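Local atomic coordinates of catechol 2,3-dioxygenase (Pseudomonas sp., PDB entry 3HPV), a protein that probably catalyses the iron(II)-dependent extradiol ring cleavage of catechol by dioxygen, giving 2-hydroxy-6-oxohexa-2,4-dienoate. Residues H154-G159 / K213-S218; Q87-T92 / Q166-E171; R180-D185 / P281-Y286. All coordinates share one frame; numbering follows the deposited sequence.

Contact 1 (H154-G159 / K213-S218). With FE2 (Fe (II) ion), chain E.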
loop_
_atom_site.group_PDB
_atom_site.type_symbol
_atom_site.label_atom_id
_atom_site.label_comp_id
_atom_site.label_asym_id
_atom_site.label_seq_id
_atom_site.Cartn_x
_atom_site.Cartn_y
_atom_site.Cartn_z
ATOM N N HIS A 154 8.271 8.974 -19.353
ATOM C CA HIS A 154 8.952 10.155 -19.854
ATOM C C HIS A 154 10.442 9.879 -19.812
ATOM O O HIS A 154 10.876 8.732 -19.685
ATOM C CB HIS A 154 8.642 11.371 -18.962
ATOM C CG HIS A 154 9.075 11.201 -17.537
ATOM N ND1 HIS A 154 8.294 10.572 -16.590
ATOM C CD2 HIS A 154 10.235 11.520 -16.910
ATOM C CE1 HIS A 154 8.954 10.508 -15.447
ATOM N NE2 HIS A 154 10.133 11.074 -15.614
ATOM N N CYS A 155 11.215 10.944 -19.944
ATOM C CA CYS A 155 12.661 10.891 -19.877
ATOM C C CYS A 155 13.001 12.309 -19.465
ATOM O O CYS A 155 12.168 13.206 -19.592
ATOM C CB CYS A 155 13.298 10.548 -21.238
ATOM S SG CYS A 155 13.270 11.874 -22.531
ATOM N N LEU A 156 14.185 12.503 -18.906
ATOM C CA LEU A 156 14.621 13.835 -18.533
ATOM C C LEU A 156 15.950 13.994 -19.269
ATOM O O LEU A 156 16.769 13.078 -19.299
ATOM C CB LEU A 156 14.783 13.977 -17.004
ATOM C CG LEU A 156 15.202 15.404 -16.548
ATOM C CD1 LEU A 156 14.722 15.721 -15.131
ATOM C CD2 LEU A 156 16.707 15.520 -16.616
ATOM N N LEU A 157 16.148 15.142 -19.898
ATOM C CA LEU A 157 17.368 15.352 -20.655
ATOM C C LEU A 157 18.125 16.584 -20.198
ATOM O O LEU A 157 17.528 17.574 -19.766
ATOM C CB LEU A 157 17.059 15.473 -22.164
ATOM C CG LEU A 157 16.248 14.423 -22.964
ATOM C CD1 LEU A 157 16.668 12.983 -22.601
ATOM C CD2 LEU A 157 14.776 14.644 -22.704
ATOM N N TYR A 158 19.448 16.504 -20.313
ATOM C CA TYR A 158 20.359 17.579 -19.937
ATOM C C TYR A 158 20.850 18.234 -21.230
ATOM O O TYR A 158 21.412 17.569 -22.092
ATOM C CB TYR A 158 21.557 17.016 -19.165
ATOM C CG TYR A 158 21.331 16.765 -17.683
ATOM C CD1 TYR A 158 20.127 17.116 -17.057
ATOM C CD2 TYR A 158 22.355 16.232 -16.893
ATOM C CE1 TYR A 158 19.953 16.950 -15.682
ATOM C CE2 TYR A 158 22.192 16.059 -15.525
ATOM C CZ TYR A 158 20.994 16.422 -14.918
ATOM O OH TYR A 158 20.873 16.293 -13.550
ATOM N N GLY A 159 20.628 19.533 -21.358
ATOM C CA GLY A 159 21.048 20.221 -22.559
ATOM C C GLY A 159 21.243 21.703 -22.334
ATOM O O GLY A 159 20.683 22.267 -21.390
ATOM N N LYS A 213 22.789 14.860 -23.526
ATOM C CA LYS A 213 22.915 14.013 -22.344
ATOM C C LYS A 213 21.545 13.462 -21.968
ATOM O O LYS A 213 20.541 14.180 -21.976
ATOM C CB LYS A 213 23.436 14.788 -21.127
ATOM C CG LYS A 213 24.814 15.429 -21.252
ATOM C CD LYS A 213 25.975 14.426 -21.180
ATOM C CE LYS A 213 26.411 13.936 -22.563
ATOM N NZ LYS A 213 27.817 13.422 -22.537
ATOM N N LEU A 214 21.512 12.181 -21.649
ATOM C CA LEU A 214 20.289 11.555 -21.196
ATOM C C LEU A 214 20.465 11.380 -19.685
ATOM O O LEU A 214 21.407 10.717 -19.250
ATOM C CB LEU A 214 20.107 10.193 -21.872
ATOM C CG LEU A 214 19.067 9.160 -21.409
ATOM C CD1 LEU A 214 19.755 8.116 -20.594
ATOM C CD2 LEU A 214 17.915 9.818 -20.644
ATOM N N HIS A 215 19.603 12.005 -18.885
ATOM C CA HIS A 215 19.679 11.821 -17.431
ATOM C C HIS A 215 19.024 10.475 -17.079
ATOM O O HIS A 215 19.560 9.680 -16.298
ATOM C CB HIS A 215 18.945 12.932 -16.686
ATOM C CG HIS A 215 19.017 12.793 -15.197
ATOM N ND1 HIS A 215 20.125 13.169 -14.469
ATOM C CD2 HIS A 215 18.143 12.271 -14.307
ATOM C CE1 HIS A 215 19.932 12.884 -13.195
ATOM N NE2 HIS A 215 18.736 12.339 -13.070
ATOM N N HIS A 216 17.843 10.235 -17.634
ATOM C CA HIS A 216 17.151 8.975 -17.404
ATOM C C HIS A 216 15.876 8.818 -18.175
ATOM O O HIS A 216 15.264 9.786 -18.610
ATOM C CB HIS A 216 16.807 8.780 -15.920
ATOM C CG HIS A 216 15.658 9.611 -15.420
ATOM N ND1 HIS A 216 15.806 10.913 -14.987
ATOM C CD2 HIS A 216 14.352 9.297 -15.211
ATOM C CE1 HIS A 216 14.647 11.363 -14.525
ATOM N NE2 HIS A 216 13.748 10.400 -14.648
ATOM N N CYS A 217 15.492 7.562 -18.345
ATOM C CA CYS A 217 14.223 7.213 -18.936
ATOM C C CYS A 217 13.419 6.749 -17.706
ATOM O O CYS A 217 13.991 6.262 -16.698
ATOM C CB CYS A 217 14.380 6.095 -19.967
ATOM S SG CYS A 217 15.088 6.700 -21.561
ATOM N N SER A 218 12.105 6.895 -17.774
ATOM C CA SER A 218 11.275 6.544 -16.641
ATOM C C SER A 218 10.104 5.645 -16.960
ATOM O O SER A 218 9.455 5.790 -18.000
ATOM C CB SER A 218 10.758 7.836 -15.975
ATOM O OG SER A 218 9.802 7.554 -14.968
HETATM FE FE FE2 E . 11.598 11.201 -13.864
#

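Contact 2 (Q87-T92 / Q166-E171)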
loop_
_atom_site.group_PDB
_atom_site.type_symbol
_atom_site.label_atom_id
_atom_site.label_comp_id
_atom_site.label_asym_id
_atom_site.label_seq_id
_atom_site.Cartn_x
_atom_site.Cartn_y
_atom_site.Cartn_z
ATOM N N GLN A 87 8.910 23.071 -39.402
ATOM C CA GLN A 87 9.676 23.692 -40.485
ATOM C C GLN A 87 9.488 25.194 -40.346
ATOM O O GLN A 87 10.448 25.936 -40.212
ATOM C CB GLN A 87 9.146 23.253 -41.850
ATOM C CG GLN A 87 9.148 21.764 -42.077
ATOM C CD GLN A 87 10.521 21.241 -42.347
ATOM O OE1 GLN A 87 11.454 21.540 -41.611
ATOM N NE2 GLN A 87 10.664 20.456 -43.408
ATOM N N ALA A 88 8.230 25.618 -40.373
ATOM C CA ALA A 88 7.829 27.013 -40.233
ATOM C C ALA A 88 8.446 27.714 -39.018
ATOM O O ALA A 88 8.707 28.917 -39.064
ATOM C CB ALA A 88 6.295 27.097 -40.155
ATOM N N TYR A 89 8.656 26.985 -37.922
ATOM C CA TYR A 89 9.252 27.587 -36.738
ATOM C C TYR A 89 10.752 27.794 -36.975
ATOM O O TYR A 89 11.367 28.708 -36.404
ATOM C CB TYR A 89 9.042 26.693 -35.515
ATOM C CG TYR A 89 9.591 27.263 -34.218
ATOM C CD1 TYR A 89 8.808 28.091 -33.401
ATOM C CD2 TYR A 89 10.886 26.954 -33.792
ATOM C CE1 TYR A 89 9.305 28.592 -32.189
ATOM C CE2 TYR A 89 11.394 27.449 -32.584
ATOM C CZ TYR A 89 10.599 28.263 -31.793
ATOM O OH TYR A 89 11.107 28.739 -30.609
ATOM N N GLY A 90 11.348 26.937 -37.801
ATOM C CA GLY A 90 12.765 27.089 -38.091
ATOM C C GLY A 90 13.638 25.854 -37.962
ATOM O O GLY A 90 14.818 25.876 -38.313
ATOM N N LEU A 91 13.063 24.770 -37.466
ATOM C CA LEU A 91 13.826 23.543 -37.279
ATOM C C LEU A 91 13.895 22.764 -38.562
ATOM O O LEU A 91 12.950 22.760 -39.324
ATOM C CB LEU A 91 13.166 22.672 -36.205
ATOM C CG LEU A 91 13.272 23.108 -34.747
ATOM C CD1 LEU A 91 12.221 22.389 -33.921
ATOM C CD2 LEU A 91 14.660 22.799 -34.237
ATOM N N THR A 92 15.007 22.102 -38.812
ATOM C CA THR A 92 15.092 21.309 -40.016
ATOM C C THR A 92 14.529 19.953 -39.624
ATOM O O THR A 92 14.692 19.502 -38.488
ATOM C CB THR A 92 16.548 21.202 -40.543
ATOM O OG1 THR A 92 17.342 20.427 -39.641
ATOM C CG2 THR A 92 17.160 22.602 -40.673
ATOM N N GLN A 166 11.952 24.874 -24.532
ATOM C CA GLN A 166 10.628 25.128 -23.982
ATOM C C GLN A 166 9.741 25.745 -25.057
ATOM O O GLN A 166 8.633 25.273 -25.310
ATOM C CB GLN A 166 10.701 26.081 -22.781
ATOM C CG GLN A 166 9.338 26.314 -22.136
ATOM C CD GLN A 166 9.377 27.283 -20.983
ATOM O OE1 GLN A 166 10.374 27.372 -20.262
ATOM N NE2 GLN A 166 8.277 28.018 -20.786
ATOM N N LYS A 167 10.234 26.808 -25.689
ATOM C CA LYS A 167 9.479 27.482 -26.734
ATOM C C LYS A 167 9.031 26.456 -27.769
ATOM O O LYS A 167 7.852 26.365 -28.109
ATOM C CB LYS A 167 10.339 28.554 -27.400
ATOM C CG LYS A 167 9.846 29.973 -27.182
ATOM C CD LYS A 167 9.562 30.687 -28.515
ATOM C CE LYS A 167 10.776 31.410 -29.080
ATOM N NZ LYS A 167 10.514 31.813 -30.504
ATOM N N ILE A 168 9.980 25.674 -28.262
ATOM C CA ILE A 168 9.655 24.667 -29.253
ATOM C C ILE A 168 8.518 23.744 -28.801
ATOM O O ILE A 168 7.532 23.564 -29.520
ATOM C CB ILE A 168 10.881 23.843 -29.584
ATOM C CG1 ILE A 168 11.929 24.758 -30.214
ATOM C CG2 ILE A 168 10.501 22.672 -30.521
ATOM C CD1 ILE A 168 13.238 24.088 -30.528
ATOM N N PHE A 169 8.645 23.170 -27.608
ATOM C CA PHE A 169 7.618 22.265 -27.103
ATOM C C PHE A 169 6.253 22.866 -26.808
ATOM O O PHE A 169 5.257 22.185 -27.002
ATOM C CB PHE A 169 8.108 21.527 -25.856
ATOM C CG PHE A 169 8.969 20.349 -26.168
ATOM C CD1 PHE A 169 10.329 20.501 -26.397
ATOM C CD2 PHE A 169 8.412 19.090 -26.285
ATOM C CE1 PHE A 169 11.120 19.407 -26.741
ATOM C CE2 PHE A 169 9.203 17.990 -26.636
ATOM C CZ PHE A 169 10.546 18.154 -26.860
ATOM N N THR A 170 6.201 24.115 -26.328
ATOM C CA THR A 170 4.919 24.751 -26.022
ATOM C C THR A 170 4.247 25.420 -27.230
ATOM O O THR A 170 3.065 25.221 -27.473
ATOM C CB THR A 170 5.071 25.808 -24.895
ATOM O OG1 THR A 170 6.087 26.757 -25.247
ATOM C CG2 THR A 170 5.448 25.140 -23.587
ATOM N N GLU A 171 5.006 26.186 -28.000
ATOM C CA GLU A 171 4.469 26.907 -29.154
ATOM C C GLU A 171 4.218 26.093 -30.415
ATOM O O GLU A 171 3.295 26.393 -31.178
ATOM C CB GLU A 171 5.382 28.088 -29.487
ATOM C CG GLU A 171 5.596 28.996 -28.297
ATOM C CD GLU A 171 6.443 30.190 -28.621
ATOM O OE1 GLU A 171 6.904 30.862 -27.674
ATOM O OE2 GLU A 171 6.642 30.468 -29.822
#

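Contact 3 (R180-D185 / P281-Y286)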
loop_
_atom_site.group_PDB
_atom_site.type_symbol
_atom_site.label_atom_id
_atom_site.label_comp_id
_atom_site.label_asym_id
_atom_site.label_seq_id
_atom_site.Cartn_x
_atom_site.Cartn_y
_atom_site.Cartn_z
ATOM N N ARG A 180 8.781 24.140 -12.960
ATOM C CA ARG A 180 10.097 24.623 -13.320
ATOM C C ARG A 180 10.939 24.978 -12.118
ATOM O O ARG A 180 10.437 25.205 -11.011
ATOM C CB ARG A 180 10.033 25.815 -14.278
ATOM C CG ARG A 180 8.904 26.777 -14.034
ATOM C CD ARG A 180 9.203 27.852 -13.009
ATOM N NE ARG A 180 7.987 28.628 -12.779
ATOM C CZ ARG A 180 7.369 29.364 -13.701
ATOM N NH1 ARG A 180 7.851 29.452 -14.937
ATOM N NH2 ARG A 180 6.235 29.983 -13.390
ATOM N N VAL A 181 12.243 24.957 -12.355
ATOM C CA VAL A 181 13.230 25.305 -11.365
ATOM C C VAL A 181 13.706 26.698 -11.786
ATOM O O VAL A 181 14.271 26.872 -12.868
ATOM C CB VAL A 181 14.401 24.300 -11.382
ATOM C CG1 VAL A 181 15.477 24.718 -10.384
ATOM C CG2 VAL A 181 13.886 22.926 -11.026
ATOM N N LEU A 182 13.420 27.683 -10.939
ATOM C CA LEU A 182 13.801 29.071 -11.164
ATOM C C LEU A 182 15.313 29.256 -11.062
ATOM O O LEU A 182 15.986 28.564 -10.291
ATOM C CB LEU A 182 13.108 29.964 -10.129
ATOM C CG LEU A 182 11.837 30.733 -10.512
ATOM C CD1 LEU A 182 10.966 29.947 -11.468
ATOM C CD2 LEU A 182 11.075 31.067 -9.239
ATOM N N SER A 183 15.841 30.204 -11.835
ATOM C CA SER A 183 17.273 30.485 -11.827
ATOM C C SER A 183 17.694 30.924 -10.422
ATOM O O SER A 183 16.918 31.560 -9.707
ATOM C CB SER A 183 17.607 31.583 -12.849
ATOM O OG SER A 183 19.003 31.617 -13.140
ATOM N N PRO A 184 18.937 30.592 -10.017
ATOM C CA PRO A 184 19.498 30.927 -8.704
ATOM C C PRO A 184 19.088 32.288 -8.139
ATOM O O PRO A 184 19.057 32.477 -6.924
ATOM C CB PRO A 184 20.997 30.804 -8.940
ATOM C CG PRO A 184 21.063 29.630 -9.868
ATOM C CD PRO A 184 19.962 29.954 -10.866
ATOM N N ASP A 185 18.782 33.231 -9.021
ATOM C CA ASP A 185 18.346 34.557 -8.602
ATOM C C ASP A 185 18.146 35.413 -9.838
ATOM O O ASP A 185 17.030 35.879 -10.098
ATOM C CB ASP A 185 19.364 35.211 -7.668
ATOM C CG ASP A 185 18.795 36.434 -6.956
ATOM O OD1 ASP A 185 19.501 36.995 -6.088
ATOM O OD2 ASP A 185 17.640 36.830 -7.264
ATOM N N PRO A 281 1.946 26.764 -13.930
ATOM C CA PRO A 281 2.976 25.890 -13.355
ATOM C C PRO A 281 3.366 26.125 -11.891
ATOM O O PRO A 281 3.019 27.140 -11.292
ATOM C CB PRO A 281 4.161 26.121 -14.289
ATOM C CG PRO A 281 4.030 27.593 -14.603
ATOM C CD PRO A 281 2.535 27.766 -14.837
ATOM N N LEU A 282 4.093 25.173 -11.315
ATOM C CA LEU A 282 4.593 25.322 -9.954
ATOM C C LEU A 282 6.058 25.700 -10.140
ATOM O O LEU A 282 6.596 25.501 -11.226
ATOM C CB LEU A 282 4.475 24.008 -9.186
ATOM C CG LEU A 282 3.041 23.476 -9.151
ATOM C CD1 LEU A 282 2.925 22.412 -8.066
ATOM C CD2 LEU A 282 2.058 24.642 -8.883
ATOM N N SER A 283 6.689 26.261 -9.109
ATOM C CA SER A 283 8.094 26.667 -9.188
ATOM C C SER A 283 8.948 26.188 -8.013
ATOM O O SER A 283 8.479 26.095 -6.875
ATOM C CB SER A 283 8.214 28.191 -9.258
ATOM O OG SER A 283 7.439 28.736 -10.306
ATOM N N TRP A 284 10.209 25.893 -8.308
ATOM C CA TRP A 284 11.161 25.462 -7.305
ATOM C C TRP A 284 12.347 26.419 -7.331
ATOM O O TRP A 284 12.912 26.686 -8.399
ATOM C CB TRP A 284 11.661 24.052 -7.604
ATOM C CG TRP A 284 10.591 23.031 -7.564
ATOM C CD1 TRP A 284 9.856 22.573 -8.617
ATOM C CD2 TRP A 284 10.083 22.377 -6.397
ATOM N NE1 TRP A 284 8.913 21.669 -8.177
ATOM C CE2 TRP A 284 9.030 21.533 -6.817
ATOM C CE3 TRP A 284 10.411 22.424 -5.039
ATOM C CZ2 TRP A 284 8.298 20.744 -5.923
ATOM C CZ3 TRP A 284 9.685 21.641 -4.151
ATOM C CH2 TRP A 284 8.636 20.812 -4.599
ATOM N N THR A 285 12.729 26.928 -6.162
ATOM C CA THR A 285 13.852 27.847 -6.083
ATOM C C THR A 285 15.108 27.012 -6.210
ATOM O O THR A 285 15.159 25.893 -5.707
ATOM C CB THR A 285 13.851 28.629 -4.751
ATOM O OG1 THR A 285 13.905 27.712 -3.659
ATOM C CG2 THR A 285 12.585 29.461 -4.624
ATOM N N TYR A 286 16.107 27.553 -6.901
ATOM C CA TYR A 286 17.366 26.853 -7.131
ATOM C C TYR A 286 17.954 26.097 -5.929
ATOM O O TYR A 286 18.400 24.954 -6.072
ATOM C CB TYR A 286 18.427 27.825 -7.671
ATOM C CG TYR A 286 19.621 27.118 -8.282
ATOM C CD1 TYR A 286 19.509 26.451 -9.498
ATOM C CD2 TYR A 286 20.846 27.055 -7.613
ATOM C CE1 TYR A 286 20.577 25.728 -10.036
ATOM C CE2 TYR A 286 21.929 26.331 -8.146
ATOM C CZ TYR A 286 21.782 25.671 -9.355
ATOM O OH TYR A 286 22.829 24.950 -9.890
#

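Contact 1 (H154-G159 / K213-S218)
The carbonyl oxygen of Leu156 takes two backbone N-H groups from the neighbouring strand: His215 N at 3.1 Å and, as a weak bond, His216 N at 3.5 Å. Two consecutive residues thus face one, a classic beta bulge in the antiparallel pairing of 154-159 with 213-218. On its iron side, Leu156 N donates to His216 O (2.9 Å); beyond the bulge, Tyr158 N donates to Lys213 O.

Cys155, Cys217, Leu157 and Leu214 occupy one face of the sheet. The other carries the metal site, where NE2 of His154 and NE2 of His216 bind iron at 2.3 and 2.4 Å. The two imidazole planes stand 82° apart, and both rings rise from the strands with CG lodged between backbone N and carbonyl carbon (chi1 60° and 75°), a torsion that brings their NE2 atoms together over the paired strands. Ser218 CB lies over a face of the His154 ring, 3.5 Å from the ring centroid, while Ser218 OG is hydrogen-bonded to Glu267 OE1. Leu156 CB rests against CE1 of His216. Farther along, CB of His215 lies over the centre of the Tyr158 ring, whose hydroxyl is hydrogen-bonded to the carbonyl of Asp294.

Glu267 supplies the third protein ligand, completing the facial triad of two histidines and one carboxylate found in extradiol dioxygenases. With ligands on adjacent strands and Ser218 touching two of them, the protein holds one side of the iron; in this family the remaining coordination positions serve catechol and dioxygen.

Contact 2 (Q87-T92 / Q166-E171)
Ile168 meets both Tyr89 and Leu91, and every apolar pair across the contact involves it. Its CG1 meets the phenol ring at Tyr89 CE2, 3.6 Å away, with the two side chains crossing at about a right angle. The other branch, CG2, reaches tip to tip toward Leu91 CD1 (3.8 Å). The isoleucine torsion (chi1 -63°) sets CG1 beside the backbone N, toward the tyrosine, and CG2 anti to that N, toward Leu91, while CD1 at the end of the CG1 branch comes back to touch Leu91 CD1 as well.

Around the hydroxyl end of the ring lie the longer, charged side chains. The aliphatic chain of Lys167 runs obliquely past Tyr89 OH, although the modelled path of this exposed lysine is doubtful in detail. Glu171 OE2 approaches the ring edge near its plane, 4.0 Å from Tyr89 CE1, and its carboxylate is turned 80° from the ring. This is a loose approach by an exposed side chain.

With CG anti to the backbone N (chi1 -178°), the Tyr89 ring is directed from the last turn of helix 76-89 toward helix 162-172. Gly90, at positive phi, ends helix 76-89 in a Schellman motif and swings the chain round, returning Leu91 to the same apolar patch. The partner helix widens to a pi-type turn at 168-171, and in it the carbonyl of Gln166 accepts both Thr170 N and Thr170 OG1.

Farther in, Ile168 also packs on Leu112 and Pro113, and Phe169 turns to Phe175, Phe205 and Leu194. The contact therefore joins the C-terminal end of helix 76-89, in the N-terminal half of the chain, to the side of helix 162-172 that bears Lys167, Ile168 and Glu171; through Phe169 that helix lies against the sheet of the C-terminal half.

Contact 3 (R180-D185 / P281-Y286)
A parallel strand pair at the margin of the C-terminal sheet joins 180-182 to 282-284, the outermost strand of that sheet within the chain. Arg180 pairs with Ser283 and Val181 with Trp284. Arg180 N donates to Leu282 O (3.1 Å), Trp284 N to Arg180 O (2.8 Å) and Leu182 N to Trp284 O (2.8 Å), with the short strand axes 46° apart.

Arg180 adds a side-chain link. Its chain bends at chi2 (86°), bringing NE to Ser283 OG, which lies close to the guanidinium plane. Arg180 NE to Ser283 OG is modelled at 2.5 Å, too short to be taken literally. Pro281 CG sits over a guanidinium face, 3.5 Å from NH2 of Arg180.

Past the strands, Pro184 CG lies over the face of the Tyr286 ring, off its centre, in a CH-pi contact 3.4 Å from the ring centroid. Val181 CG1 approaches that ring more loosely. Trp284 NE1 is hydrogen-bonded to Glu179 OE1, and Thr285 N-caps the helix that follows, its hydroxyl hydrogen-bonded to Asp287 OD1.

Asn135 of a second subunit accepts from Thr285 N, and Ser283 makes backbone hydrogen bonds to that subunit. Three backbone bonds and a proline-aromatic contact thus secure the late strand to its own sheet, with the arginine link of doubtful length, while its other side faces the second subunit.

Overall arrangement
Contact 1 carries two of the three protein ligands of the iron near the middle of the chain, its centre about 7 Å from the chain centre; the centres of contacts 2 and 3 lie about 20 and 22 Å from it. Contacts 1 and 3 belong to one sheet: strands 151-159 and 213-220 are central to it and 282-284 is outermost within this chain, the two contact centres being about 19 Å apart. Contact 2 packs helix 162-172, which follows strand 151-159 and precedes strand 176-182, against the N-terminal half of the chain. None of the three touches another; contacts 2 and 3 come within about 6 Å at their nearest atoms. In contact 3, the side chain of Trp284 is about 12 Å from the bound iron.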